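Local structure of alpha-1,3-glucanase (Bacillus circulans, 5ZRU) at residues Ile335-Asn349 / Gly359-Asn373. The protein probably hydrolyses alpha-1,3-glucan as a glycoside hydrolase family 87 enzyme, this chain being its catalytic unit, which binds calcium and zinc ions. Numbering follows the deposited sequence.
Sequences IANGLVIENSRIRNN and GTSNSTVRNSSIRNN
Arg-347 lies flat on Arg-371 where two successive coils of a right-handed parallel beta-helix, the pectate-lyase-like part of the catalytic unit, run in register. The guanidinium centres are 3.8 Å apart with planes at 20°, and NH1 of Arg-371 sits over the centre of the Arg-347 group. Extended from CG to NE, the Arg-347 chain brings NE and NH2 side-on to a single atom, Ser-369 OG, with NE to OG at 2.9 Å. Ser-369 OG stands opposite its own backbone N (chi1 165°), which turns the hydroxyl into that guanidinium plane. Glu-139 forms salt bridges with both arginines, which probably offsets their like charges, and Glu-172 and Glu-402 also hold Arg-371. With an alanine at Arg-347, Ser-369 OG would probably lose both N-H donors and the Arg-371 guanidinium the flat group packed on it.

Farther back, Arg-366 makes the same side-on grip as a salt bridge, NE and NH2 both on Glu-342 OE1, NE at 2.8 Å, from above the carboxylate plane, while Val-340 CG1 covers one guanidinium face. Inside, Ile-346, which also touches Phe-323, meets Ile-370 CD1 through its CD1 at 3.8 Å. Backbone bonds such as Ile-346 N to Ser-369 O, 2.8 Å, fix this pairing. Asparagines link the coils at the turn: Asn-372 ND2 donates to Asn-348 OD1 in its carbonyl plane at 2.8 Å, and Asn-373 OD1 takes both Asn-349 N and, at 2.9 Å, Asn-349 ND2, from opposite faces of its plane.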
loop_
_atom_site.group_PDB
_atom_site.type_symbol
_atom_site.label_atom_id
_atom_site.label_comp_id
_atom_site.label_asym_id
_atom_site.label_seq_id
_atom_site.Cartn_x
_atom_site.Cartn_y
_atom_site.Cartn_z
ATOM N N ILE A 335 -19.786 3.373 13.770
ATOM C CA ILE A 335 -18.437 2.870 13.531
ATOM C C ILE A 335 -18.493 1.454 12.991
ATOM O O ILE A 335 -19.434 0.694 13.256
ATOM C CB ILE A 335 -17.547 2.892 14.795
ATOM C CG1 ILE A 335 -17.974 1.807 15.791
ATOM C CG2 ILE A 335 -17.544 4.284 15.440
ATOM C CD1 ILE A 335 -16.960 1.568 16.911
ATOM N N ALA A 336 -17.453 1.103 12.243
ATOM C CA ALA A 336 -17.132 -0.288 11.987
ATOM C C ALA A 336 -16.423 -0.871 13.201
ATOM O O ALA A 336 -15.538 -0.238 13.788
ATOM C CB ALA A 336 -16.241 -0.416 10.752
ATOM N N ASN A 337 -16.818 -2.084 13.571
ATOM C CA ASN A 337 -16.275 -2.796 14.721
ATOM C C ASN A 337 -15.978 -4.215 14.268
ATOM O O ASN A 337 -16.871 -4.903 13.763
ATOM C CB ASN A 337 -17.285 -2.792 15.875
ATOM C CG ASN A 337 -16.666 -3.115 17.223
ATOM O OD1 ASN A 337 -15.448 -3.157 17.385
ATOM N ND2 ASN A 337 -17.523 -3.322 18.214
ATOM N N GLY A 338 -14.730 -4.650 14.426
ATOM C CA GLY A 338 -14.374 -6.017 14.073
ATOM C C GLY A 338 -14.192 -6.294 12.595
ATOM O O GLY A 338 -14.271 -7.453 12.180
ATOM N N LEU A 339 -13.965 -5.273 11.783
ATOM C CA LEU A 339 -13.696 -5.501 10.368
ATOM C C LEU A 339 -12.368 -6.224 10.194
ATOM O O LEU A 339 -11.384 -5.913 10.863
ATOM C CB LEU A 339 -13.665 -4.171 9.611
ATOM C CG LEU A 339 -13.149 -4.225 8.169
ATOM C CD1 LEU A 339 -14.143 -4.950 7.257
ATOM C CD2 LEU A 339 -12.875 -2.825 7.662
ATOM N N VAL A 340 -12.337 -7.198 9.292
ATOM C CA VAL A 340 -11.098 -7.873 8.923
ATOM C C VAL A 340 -10.878 -7.695 7.429
ATOM O O VAL A 340 -11.732 -8.071 6.614
ATOM C CB VAL A 340 -11.117 -9.362 9.298
ATOM C CG1 VAL A 340 -9.815 -10.046 8.821
ATOM C CG2 VAL A 340 -11.273 -9.510 10.810
ATOM N N ILE A 341 -9.731 -7.129 7.075
ATOM C CA ILE A 341 -9.248 -7.074 5.704
ATOM C C ILE A 341 -8.087 -8.058 5.629
ATOM O O ILE A 341 -7.122 -7.934 6.388
ATOM C CB ILE A 341 -8.802 -5.650 5.334
ATOM C CG1 ILE A 341 -9.988 -4.680 5.402
ATOM C CG2 ILE A 341 -8.146 -5.624 3.945
ATOM C CD1 ILE A 341 -9.559 -3.194 5.328
ATOM N N GLU A 342 -8.178 -9.061 4.759
ATOM C CA GLU A 342 -7.107 -10.047 4.761
ATOM C C GLU A 342 -6.881 -10.616 3.372
ATOM O O GLU A 342 -7.743 -10.541 2.491
ATOM C CB GLU A 342 -7.383 -11.193 5.753
ATOM C CG GLU A 342 -8.606 -12.028 5.423
ATOM C CD GLU A 342 -8.933 -13.052 6.515
ATOM O OE1 GLU A 342 -8.062 -13.324 7.374
ATOM O OE2 GLU A 342 -10.058 -13.586 6.508
ATOM N N ASN A 343 -5.689 -11.190 3.197
ATOM C CA ASN A 343 -5.341 -11.950 1.994
ATOM C C ASN A 343 -5.503 -11.107 0.731
ATOM O O ASN A 343 -5.899 -11.617 -0.320
ATOM C CB ASN A 343 -6.183 -13.228 1.880
ATOM C CG ASN A 343 -6.115 -14.110 3.121
ATOM O OD1 ASN A 343 -5.200 -14.003 3.945
ATOM N ND2 ASN A 343 -7.092 -15.018 3.243
ATOM N N SER A 344 -5.200 -9.814 0.827
ATOM C CA SER A 344 -5.522 -8.879 -0.240
ATOM C C SER A 344 -4.278 -8.158 -0.744
ATOM O O SER A 344 -3.210 -8.179 -0.131
ATOM C CB SER A 344 -6.570 -7.865 0.226
ATOM O OG SER A 344 -7.772 -8.533 0.579
ATOM N N ARG A 345 -4.440 -7.522 -1.899
ATOM C CA ARG A 345 -3.371 -6.807 -2.589
ATOM C C ARG A 345 -3.870 -5.389 -2.807
ATOM O O ARG A 345 -4.817 -5.165 -3.567
ATOM C CB ARG A 345 -3.015 -7.499 -3.904
ATOM C CG ARG A 345 -2.614 -8.970 -3.684
ATOM C CD ARG A 345 -2.418 -9.741 -5.002
ATOM N NE ARG A 345 -2.450 -11.190 -4.763
ATOM C CZ ARG A 345 -1.932 -12.099 -5.588
ATOM N NH1 ARG A 345 -1.338 -11.711 -6.702
ATOM N NH2 ARG A 345 -1.991 -13.398 -5.292
ATOM N N ILE A 346 -3.272 -4.441 -2.105
ATOM C CA ILE A 346 -3.771 -3.075 -2.062
ATOM C C ILE A 346 -2.598 -2.218 -2.504
ATOM O O ILE A 346 -1.652 -2.008 -1.735
ATOM C CB ILE A 346 -4.278 -2.694 -0.667
ATOM C CG1 ILE A 346 -5.346 -3.699 -0.208
ATOM C CG2 ILE A 346 -4.820 -1.259 -0.671
ATOM C CD1 ILE A 346 -5.600 -3.720 1.321
ATOM N N ARG A 347 -2.613 -1.779 -3.762
ATOM C CA ARG A 347 -1.382 -1.312 -4.392
ATOM C C ARG A 347 -1.644 -0.118 -5.290
ATOM O O ARG A 347 -2.744 0.054 -5.816
ATOM C CB ARG A 347 -0.722 -2.419 -5.230
ATOM C CG ARG A 347 -0.452 -3.727 -4.467
ATOM C CD ARG A 347 0.284 -4.714 -5.380
ATOM N NE ARG A 347 0.616 -5.974 -4.706
ATOM C CZ ARG A 347 0.817 -7.117 -5.351
ATOM N NH1 ARG A 347 0.714 -7.140 -6.681
ATOM N NH2 ARG A 347 1.116 -8.238 -4.679
ATOM N N ASN A 348 -0.615 0.715 -5.458
ATOM C CA ASN A 348 -0.634 1.763 -6.484
ATOM C C ASN A 348 -1.821 2.706 -6.319
ATOM O O ASN A 348 -2.422 3.147 -7.299
ATOM C CB ASN A 348 -0.643 1.141 -7.885
ATOM C CG ASN A 348 0.382 0.066 -8.038
ATOM O OD1 ASN A 348 1.570 0.292 -7.805
ATOM N ND2 ASN A 348 -0.066 -1.131 -8.422
ATOM N N ASN A 349 -2.166 3.030 -5.079
ATOM C CA ASN A 349 -3.176 4.043 -4.829
ATOM C C ASN A 349 -2.504 5.393 -4.584
ATOM O O ASN A 349 -1.326 5.470 -4.202
ATOM C CB ASN A 349 -4.059 3.647 -3.643
ATOM C CG ASN A 349 -4.732 2.302 -3.852
ATOM O OD1 ASN A 349 -5.699 2.193 -4.616
ATOM N ND2 ASN A 349 -4.213 1.258 -3.184
ATOM N N GLY A 359 -13.296 6.413 14.478
ATOM C CA GLY A 359 -13.627 5.499 15.546
ATOM C C GLY A 359 -13.683 4.036 15.171
ATOM O O GLY A 359 -14.106 3.223 15.999
ATOM N N THR A 360 -13.311 3.682 13.945
ATOM C CA THR A 360 -13.125 2.281 13.586
ATOM C C THR A 360 -12.309 1.586 14.666
ATOM O O THR A 360 -11.240 2.071 15.054
ATOM C CB THR A 360 -12.399 2.181 12.240
ATOM O OG1 THR A 360 -13.170 2.834 11.221
ATOM C CG2 THR A 360 -12.173 0.722 11.874
ATOM N N SER A 361 -12.814 0.451 15.151
ATOM C CA SER A 361 -12.253 -0.212 16.323
ATOM C C SER A 361 -12.211 -1.721 16.122
ATOM O O SER A 361 -12.941 -2.288 15.301
ATOM C CB SER A 361 -13.064 0.105 17.594
ATOM O OG SER A 361 -12.987 1.485 17.910
ATOM N N ASN A 362 -11.320 -2.362 16.888
ATOM C CA ASN A 362 -11.223 -3.817 16.942
ATOM C C ASN A 362 -11.101 -4.427 15.555
ATOM O O ASN A 362 -11.567 -5.540 15.314
ATOM C CB ASN A 362 -12.422 -4.410 17.683
ATOM C CG ASN A 362 -12.468 -3.969 19.116
ATOM O OD1 ASN A 362 -11.526 -4.204 19.868
ATOM N ND2 ASN A 362 -13.551 -3.301 19.503
ATOM N N SER A 363 -10.461 -3.704 14.641
ATOM C CA SER A 363 -10.414 -4.077 13.239
ATOM C C SER A 363 -8.976 -4.378 12.836
ATOM O O SER A 363 -8.024 -3.997 13.524
ATOM C CB SER A 363 -11.010 -2.965 12.367
ATOM O OG SER A 363 -12.385 -2.770 12.671
ATOM N N THR A 364 -8.828 -5.075 11.709
ATOM C CA THR A 364 -7.562 -5.720 11.385
ATOM C C THR A 364 -7.281 -5.647 9.887
ATOM O O THR A 364 -8.191 -5.819 9.070
ATOM C CB THR A 364 -7.580 -7.194 11.836
ATOM O OG1 THR A 364 -7.851 -7.273 13.247
ATOM C CG2 THR A 364 -6.244 -7.875 11.532
ATOM N N VAL A 365 -6.020 -5.405 9.530
ATOM C CA VAL A 365 -5.504 -5.729 8.199
ATOM C C VAL A 365 -4.432 -6.792 8.390
ATOM O O VAL A 365 -3.490 -6.592 9.171
ATOM C CB VAL A 365 -4.920 -4.507 7.468
ATOM C CG1 VAL A 365 -4.403 -4.928 6.094
ATOM C CG2 VAL A 365 -5.951 -3.388 7.340
ATOM N N ARG A 366 -4.575 -7.928 7.706
ATOM C CA ARG A 366 -3.602 -8.991 7.905
ATOM C C ARG A 366 -3.354 -9.772 6.622
ATOM O O ARG A 366 -4.189 -9.821 5.715
ATOM C CB ARG A 366 -4.021 -9.946 9.031
ATOM C CG ARG A 366 -5.281 -10.732 8.766
ATOM C CD ARG A 366 -5.683 -11.550 10.010
ATOM N NE ARG A 366 -6.851 -12.376 9.724
ATOM C CZ ARG A 366 -7.669 -12.877 10.644
ATOM N NH1 ARG A 366 -7.460 -12.632 11.935
ATOM N NH2 ARG A 366 -8.710 -13.612 10.270
ATOM N N ASN A 367 -2.175 -10.385 6.577
ATOM C CA ASN A 367 -1.711 -11.204 5.460
ATOM C C ASN A 367 -1.996 -10.556 4.111
ATOM O O ASN A 367 -2.552 -11.172 3.201
ATOM C CB ASN A 367 -2.305 -12.611 5.505
ATOM C CG ASN A 367 -1.487 -13.583 4.691
ATOM O OD1 ASN A 367 -0.282 -13.689 4.882
ATOM N ND2 ASN A 367 -2.124 -14.253 3.739
ATOM N N SER A 368 -1.569 -9.307 3.968
ATOM C CA SER A 368 -1.866 -8.546 2.765
ATOM C C SER A 368 -0.605 -7.892 2.215
ATOM O O SER A 368 0.369 -7.649 2.932
ATOM C CB SER A 368 -2.937 -7.486 3.039
ATOM O OG SER A 368 -4.184 -8.101 3.349
ATOM N N SER A 369 -0.644 -7.628 0.914
ATOM C CA SER A 369 0.426 -6.954 0.195
ATOM C C SER A 369 0.008 -5.501 0.031
ATOM O O SER A 369 -1.001 -5.222 -0.621
ATOM C CB SER A 369 0.660 -7.618 -1.166
ATOM O OG SER A 369 1.439 -6.790 -2.029
ATOM N N ILE A 370 0.755 -4.588 0.660
ATOM C CA ILE A 370 0.438 -3.159 0.681
ATOM C C ILE A 370 1.590 -2.471 -0.042
ATOM O O ILE A 370 2.667 -2.323 0.536
ATOM C CB ILE A 370 0.294 -2.627 2.113
ATOM C CG1 ILE A 370 -0.586 -3.574 2.955
ATOM C CG2 ILE A 370 -0.230 -1.171 2.107
ATOM C CD1 ILE A 370 -2.022 -3.689 2.468
ATOM N N ARG A 371 1.398 -2.060 -1.300
ATOM C CA ARG A 371 2.559 -1.713 -2.117
ATOM C C ARG A 371 2.349 -0.430 -2.907
ATOM O O ARG A 371 1.309 -0.254 -3.543
ATOM C CB ARG A 371 2.907 -2.861 -3.086
ATOM C CG ARG A 371 4.200 -2.625 -3.861
ATOM C CD ARG A 371 4.480 -3.757 -4.862
ATOM N NE ARG A 371 4.708 -5.038 -4.213
ATOM C CZ ARG A 371 4.508 -6.226 -4.786
ATOM N NH1 ARG A 371 4.039 -6.319 -6.027
ATOM N NH2 ARG A 371 4.751 -7.328 -4.096
ATOM N N ASN A 372 3.344 0.463 -2.867
ATOM C CA ASN A 372 3.447 1.578 -3.818
ATOM C C ASN A 372 2.300 2.576 -3.658
ATOM O O ASN A 372 1.774 3.096 -4.642
ATOM C CB ASN A 372 3.515 1.063 -5.265
ATOM C CG ASN A 372 4.150 2.066 -6.220
ATOM O OD1 ASN A 372 5.184 2.666 -5.920
ATOM N ND2 ASN A 372 3.543 2.231 -7.389
ATOM N N ASN A 373 1.929 2.867 -2.416
ATOM C CA ASN A 373 0.851 3.807 -2.132
ATOM C C ASN A 373 1.397 5.192 -1.787
ATOM O O ASN A 373 2.543 5.348 -1.353
ATOM C CB ASN A 373 -0.032 3.268 -0.998
ATOM C CG ASN A 373 -0.759 1.997 -1.397
ATOM O OD1 ASN A 373 -1.601 2.020 -2.287
ATOM N ND2 ASN A 373 -0.428 0.874 -0.749
HETATM O O HOH W 1 -15.799 3.021 11.064
HETATM O O HOH W 2 -10.164 -15.628 8.127
#